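Penicillin binding protein 2X (Streptococcus thermophilus, PDB 5U47) probably cross-links peptidoglycan strands as a transpeptidase of the septal cell-wall machinery and is a target of beta-lactam antibiotics. Local coordinates at residues V118-D121 and L122-T125; K551-N555 and N556-T560. The protein carries 1 engineered substitution. All blocks are in the same frame, centred on the assembly; numbering follows the deposited sequence.

Interaction 1 (V118-D121 and L122-T125); sequences VKED and LEKT
Lys119 and Glu123, one turn apart on the amphipathic alpha-helix 116-128, run side by side in the same direction, with Glu120 completing a salt-bridge network. The lysine chain bends twice beyond CG (chi2 -91°, chi3 -79°), which carries its ammonium group to Glu120, where NZ donates to the anti lone pair of OE2 at 2.8 Å. The bridge to Glu123 is long, Lys119 NZ to Glu123 OE1 measuring 3.7 Å. Because Glu120 OE2 and Glu123 OE1 approach to 3.4 Å with their carboxylate planes steeply turned, the ammonium group, facing both oxygens from one side, probably offsets their repulsion. Tyr50 gives Lys119 a further, cation-pi partner.

Apolar contact lies on another side of the helix. Leu122, whose branched aliphatic side chain suits this buried position, packs on Ile81 of helix 72-86 and Phe136 of strand 134-143, while its CD1 brushes Val118 CG1 at 4.3 Å.

The backbone supplies regular i to i+4 bonds, from Leu122 N to Val118 O (2.8 Å) through Thr125 N to Asp121 O. Asp121 OD2 forms a salt bridge with Lys85 of helix 72-86. The Asp121 carbonyl is gripped twice, since Thr125, with OG1 beside its own backbone N (chi1 -53°), folds the hydroxyl back so that OG1 donates to Asp121 O at 2.8 Å from above the carbonyl plane.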
loop_
_atom_site.group_PDB
_atom_site.type_symbol
_atom_site.label_atom_id
_atom_site.label_comp_id
_atom_site.label_asym_id
_atom_site.label_seq_id
_atom_site.Cartn_x
_atom_site.Cartn_y
_atom_site.Cartn_z
ATOM N N VAL A 118 -33.315 7.696 16.268
ATOM C CA VAL A 118 -33.766 8.472 17.425
ATOM C C VAL A 118 -34.125 9.910 16.996
ATOM O O VAL A 118 -35.119 10.479 17.473
ATOM C CB VAL A 118 -32.706 8.478 18.547
ATOM C CG1 VAL A 118 -33.133 9.376 19.700
ATOM C CG2 VAL A 118 -32.447 7.059 19.051
ATOM N N LYS A 119 -33.318 10.491 16.098
ATOM C CA LYS A 119 -33.581 11.844 15.582
ATOM C C LYS A 119 -34.968 11.893 14.924
ATOM O O LYS A 119 -35.784 12.782 15.231
ATOM C CB LYS A 119 -32.471 12.279 14.602
ATOM C CG LYS A 119 -32.593 13.699 14.059
ATOM C CD LYS A 119 -33.380 13.821 12.759
ATOM C CE LYS A 119 -32.552 13.414 11.552
ATOM N NZ LYS A 119 -33.314 13.603 10.287
ATOM N N GLU A 120 -35.227 10.934 14.031
ATOM C CA GLU A 120 -36.524 10.825 13.342
ATOM C C GLU A 120 -37.692 10.673 14.324
ATOM O O GLU A 120 -38.755 11.234 14.118
ATOM C CB GLU A 120 -36.503 9.664 12.334
ATOM C CG GLU A 120 -35.671 9.951 11.088
ATOM C CD GLU A 120 -36.309 11.006 10.213
ATOM O OE1 GLU A 120 -37.506 10.841 9.880
ATOM O OE2 GLU A 120 -35.621 11.990 9.861
ATOM N N ASP A 121 -37.473 9.907 15.386
ATOM C CA ASP A 121 -38.467 9.712 16.435
ATOM C C ASP A 121 -38.693 11.058 17.136
ATOM O O ASP A 121 -39.836 11.519 17.242
ATOM C CB ASP A 121 -37.981 8.626 17.419
ATOM C CG ASP A 121 -38.995 8.302 18.505
ATOM O OD1 ASP A 121 -40.087 8.887 18.536
ATOM O OD2 ASP A 121 -38.686 7.443 19.349
ATOM N N LEU A 122 -37.606 11.696 17.578
ATOM C CA LEU A 122 -37.694 13.025 18.220
ATOM C C LEU A 122 -38.424 14.036 17.339
ATOM O O LEU A 122 -39.287 14.757 17.829
ATOM C CB LEU A 122 -36.310 13.590 18.574
ATOM C CG LEU A 122 -35.596 13.134 19.851
ATOM C CD1 LEU A 122 -34.138 13.567 19.845
ATOM C CD2 LEU A 122 -36.290 13.693 21.078
ATOM N N GLU A 123 -38.073 14.097 16.054
ATOM C CA GLU A 123 -38.741 15.034 15.132
ATOM C C GLU A 123 -40.242 14.794 15.076
ATOM O O GLU A 123 -41.023 15.733 15.182
ATOM C CB GLU A 123 -38.177 14.959 13.718
ATOM C CG GLU A 123 -36.913 15.768 13.495
ATOM C CD GLU A 123 -36.571 15.898 12.016
ATOM O OE1 GLU A 123 -36.613 14.877 11.299
ATOM O OE2 GLU A 123 -36.258 17.022 11.577
ATOM N N LYS A 124 -40.632 13.528 14.918
ATOM C CA LYS A 124 -42.047 13.157 14.877
ATOM C C LYS A 124 -42.750 13.570 16.165
ATOM O O LYS A 124 -43.899 13.998 16.138
ATOM C CB LYS A 124 -42.216 11.645 14.655
ATOM C CG LYS A 124 -43.670 11.201 14.550
ATOM C CD LYS A 124 -43.807 9.714 14.260
ATOM C CE LYS A 124 -45.279 9.327 14.187
ATOM N NZ LYS A 124 -45.484 7.881 13.880
ATOM N N THR A 125 -42.042 13.449 17.283
ATOM C CA THR A 125 -42.597 13.798 18.588
ATOM C C THR A 125 -42.863 15.305 18.709
ATOM O O THR A 125 -43.900 15.702 19.225
ATOM C CB THR A 125 -41.679 13.286 19.729
ATOM O OG1 THR A 125 -41.438 11.883 19.549
ATOM C CG2 THR A 125 -42.309 13.495 21.085
#

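Interaction 2 (K551-N555 and N556-T560); sequences KTWNN and NFFAT
Trp553 sets its CG anti to the backbone N (chi1 -177°), whereas Phe557 and Phe558 each place CG beside theirs (chi1 -65° for Phe557), and these choices gather the three rings into an aromatic cluster where the loop turns into helix 558-572. The benzo edge of Trp553 enters over one face of Phe558, CH2 standing 3.5 Å from CZ, in a T-shaped pair with planes at 72°. Phe557 in turn directs its edge toward the face of the six-membered ring of Trp553, offset, with the two ring centroids 5.8 Å apart. Its own ring is covered on one face by Asn554 CB, a CH-pi contact 4.2 Å from the centroid, and Thr552 O lies at its edge.

Asn554 suits the turn because its short side chain reaches back to the chain, OD1 accepting from Asn556 N at 2.9 Å in an Asx turn, while Asn554 O takes Phe557 N at 2.9 Å. One residue on, Asn555 O receives Phe558 N at 3.1 Å. The two backbone bonds, each spanning three residues, begin a run of the same spacing that Ala559 N to Asn556 O and Thr560 N to Phe557 O continue. The Asn555 side chain lies alongside Phe558, its OD1 accepting from Trp553 NE1 at 3.2 Å, which gives the indole N-H a partner, though the bond is bent and comes from above the carbonyl plane.

Around the cluster, Trp553 and Phe557 both touch Thr241 at the end of helix 224-241, while Trp553 meets Asn528 and Phe558 packs on Val530 of strand 526-534, so the turn joins helices 224-241 and 558-572 to the five-stranded antiparallel sheet.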
loop_
_atom_site.group_PDB
_atom_site.type_symbol
_atom_site.label_atom_id
_atom_site.label_comp_id
_atom_site.label_asym_id
_atom_site.label_seq_id
_atom_site.Cartn_x
_atom_site.Cartn_y
_atom_site.Cartn_z
ATOM N N LYS A 551 13.961 -9.648 20.677
ATOM C CA LYS A 551 14.609 -9.982 21.955
ATOM C C LYS A 551 14.964 -11.458 21.992
ATOM O O LYS A 551 16.025 -11.826 22.489
ATOM C CB LYS A 551 13.710 -9.710 23.168
ATOM C CG LYS A 551 13.914 -8.388 23.888
ATOM C CD LYS A 551 13.472 -7.196 23.084
ATOM C CE LYS A 551 13.644 -5.918 23.889
ATOM N NZ LYS A 551 13.328 -4.707 23.079
ATOM N N THR A 552 14.040 -12.283 21.498
ATOM C CA THR A 552 14.180 -13.733 21.451
ATOM C C THR A 552 14.051 -14.128 19.995
ATOM O O THR A 552 13.108 -13.685 19.321
ATOM C CB THR A 552 13.055 -14.428 22.261
ATOM O OG1 THR A 552 12.960 -13.850 23.563
ATOM C CG2 THR A 552 13.316 -15.928 22.405
ATOM N N TRP A 553 14.990 -14.933 19.486
ATOM C CA TRP A 553 14.931 -15.334 18.072
ATOM C C TRP A 553 15.321 -16.777 17.775
ATOM O O TRP A 553 16.236 -17.322 18.360
ATOM C CB TRP A 553 15.800 -14.428 17.186
ATOM C CG TRP A 553 15.654 -14.840 15.754
ATOM C CD1 TRP A 553 16.578 -15.474 14.966
ATOM C CD2 TRP A 553 14.468 -14.744 14.980
ATOM N NE1 TRP A 553 16.040 -15.743 13.729
ATOM C CE2 TRP A 553 14.743 -15.304 13.714
ATOM C CE3 TRP A 553 13.196 -14.226 15.226
ATOM C CZ2 TRP A 553 13.801 -15.356 12.712
ATOM C CZ3 TRP A 553 12.252 -14.274 14.226
ATOM C CH2 TRP A 553 12.562 -14.826 12.977
ATOM N N ASN A 554 14.614 -17.346 16.810
ATOM C CA ASN A 554 14.861 -18.672 16.302
ATOM C C ASN A 554 14.146 -18.695 14.952
ATOM O O ASN A 554 13.014 -18.233 14.859
ATOM C CB ASN A 554 14.275 -19.711 17.262
ATOM C CG ASN A 554 14.565 -21.133 16.842
ATOM O OD1 ASN A 554 14.481 -21.488 15.662
ATOM N ND2 ASN A 554 14.873 -21.967 17.818
ATOM N N ASN A 555 14.785 -19.218 13.914
ATOM C CA ASN A 555 14.135 -19.273 12.597
ATOM C C ASN A 555 12.790 -19.994 12.610
ATOM O O ASN A 555 11.927 -19.691 11.801
ATOM C CB ASN A 555 15.067 -19.845 11.526
ATOM C CG ASN A 555 16.089 -18.829 11.040
ATOM O OD1 ASN A 555 15.871 -17.619 11.124
ATOM N ND2 ASN A 555 17.194 -19.315 10.497
ATOM N N ASN A 556 12.614 -20.917 13.553
ATOM C CA ASN A 556 11.363 -21.645 13.714
ATOM C C ASN A 556 10.176 -20.720 13.955
ATOM O O ASN A 556 9.029 -21.114 13.702
ATOM C CB ASN A 556 11.462 -22.631 14.889
ATOM C CG ASN A 556 12.489 -23.732 14.650
ATOM O OD1 ASN A 556 12.889 -23.981 13.517
ATOM N ND2 ASN A 556 12.925 -24.391 15.726
ATOM N N PHE A 557 10.433 -19.505 14.446
ATOM C CA PHE A 557 9.334 -18.573 14.691
ATOM C C PHE A 557 8.609 -18.170 13.423
ATOM O O PHE A 557 7.444 -17.793 13.499
ATOM C CB PHE A 557 9.761 -17.301 15.433
ATOM C CG PHE A 557 10.261 -17.529 16.843
ATOM C CD1 PHE A 557 9.780 -18.564 17.630
ATOM C CD2 PHE A 557 11.143 -16.622 17.414
ATOM C CE1 PHE A 557 10.234 -18.739 18.929
ATOM C CE2 PHE A 557 11.591 -16.787 18.724
ATOM C CZ PHE A 557 11.137 -17.846 19.479
ATOM N N PHE A 558 9.273 -18.245 12.268
ATOM C CA PHE A 558 8.598 -17.896 11.017
ATOM C C PHE A 558 7.409 -18.806 10.727
ATOM O O PHE A 558 6.472 -18.395 10.042
ATOM C CB PHE A 558 9.549 -17.903 9.818
ATOM C CG PHE A 558 10.485 -16.737 9.761
ATOM C CD1 PHE A 558 10.008 -15.438 9.858
ATOM C CD2 PHE A 558 11.837 -16.932 9.523
ATOM C CE1 PHE A 558 10.868 -14.352 9.778
ATOM C CE2 PHE A 558 12.708 -15.848 9.418
ATOM C CZ PHE A 558 12.225 -14.556 9.549
ATOM N N ALA A 559 7.444 -20.028 11.254
ATOM C CA ALA A 559 6.347 -20.975 11.050
ATOM C C ALA A 559 5.053 -20.463 11.672
ATOM O O ALA A 559 3.973 -20.818 11.229
ATOM C CB ALA A 559 6.691 -22.322 11.616
ATOM N N THR A 560 5.179 -19.649 12.717
ATOM C CA THR A 560 4.037 -19.069 13.392
ATOM C C THR A 560 3.197 -18.183 12.466
ATOM O O THR A 560 1.971 -18.169 12.549
ATOM C CB THR A 560 4.511 -18.228 14.608
ATOM O OG1 THR A 560 5.256 -19.068 15.500
ATOM C CG2 THR A 560 3.336 -17.612 15.352
#

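Both interactions are local surface contacts with one buried residue each, Leu122 in interaction 1 and Phe558 in interaction 2, yet they belong to distant parts of the chain, their centres about 57 Å apart and their nearest atoms about 43 Å apart. Interaction 1 sits in the dimerisation-family region, within one regular helix, and its chemistry is divided between charged groups on one side and an aliphatic face on another. Interaction 2 belongs to the transpeptidase region, where strand 541-548 gives way by a loop to helix 558-572; there steeply tilted, edge-to-face rings and asparagine amides replace salt bridges. The two contacts share no helix or strand.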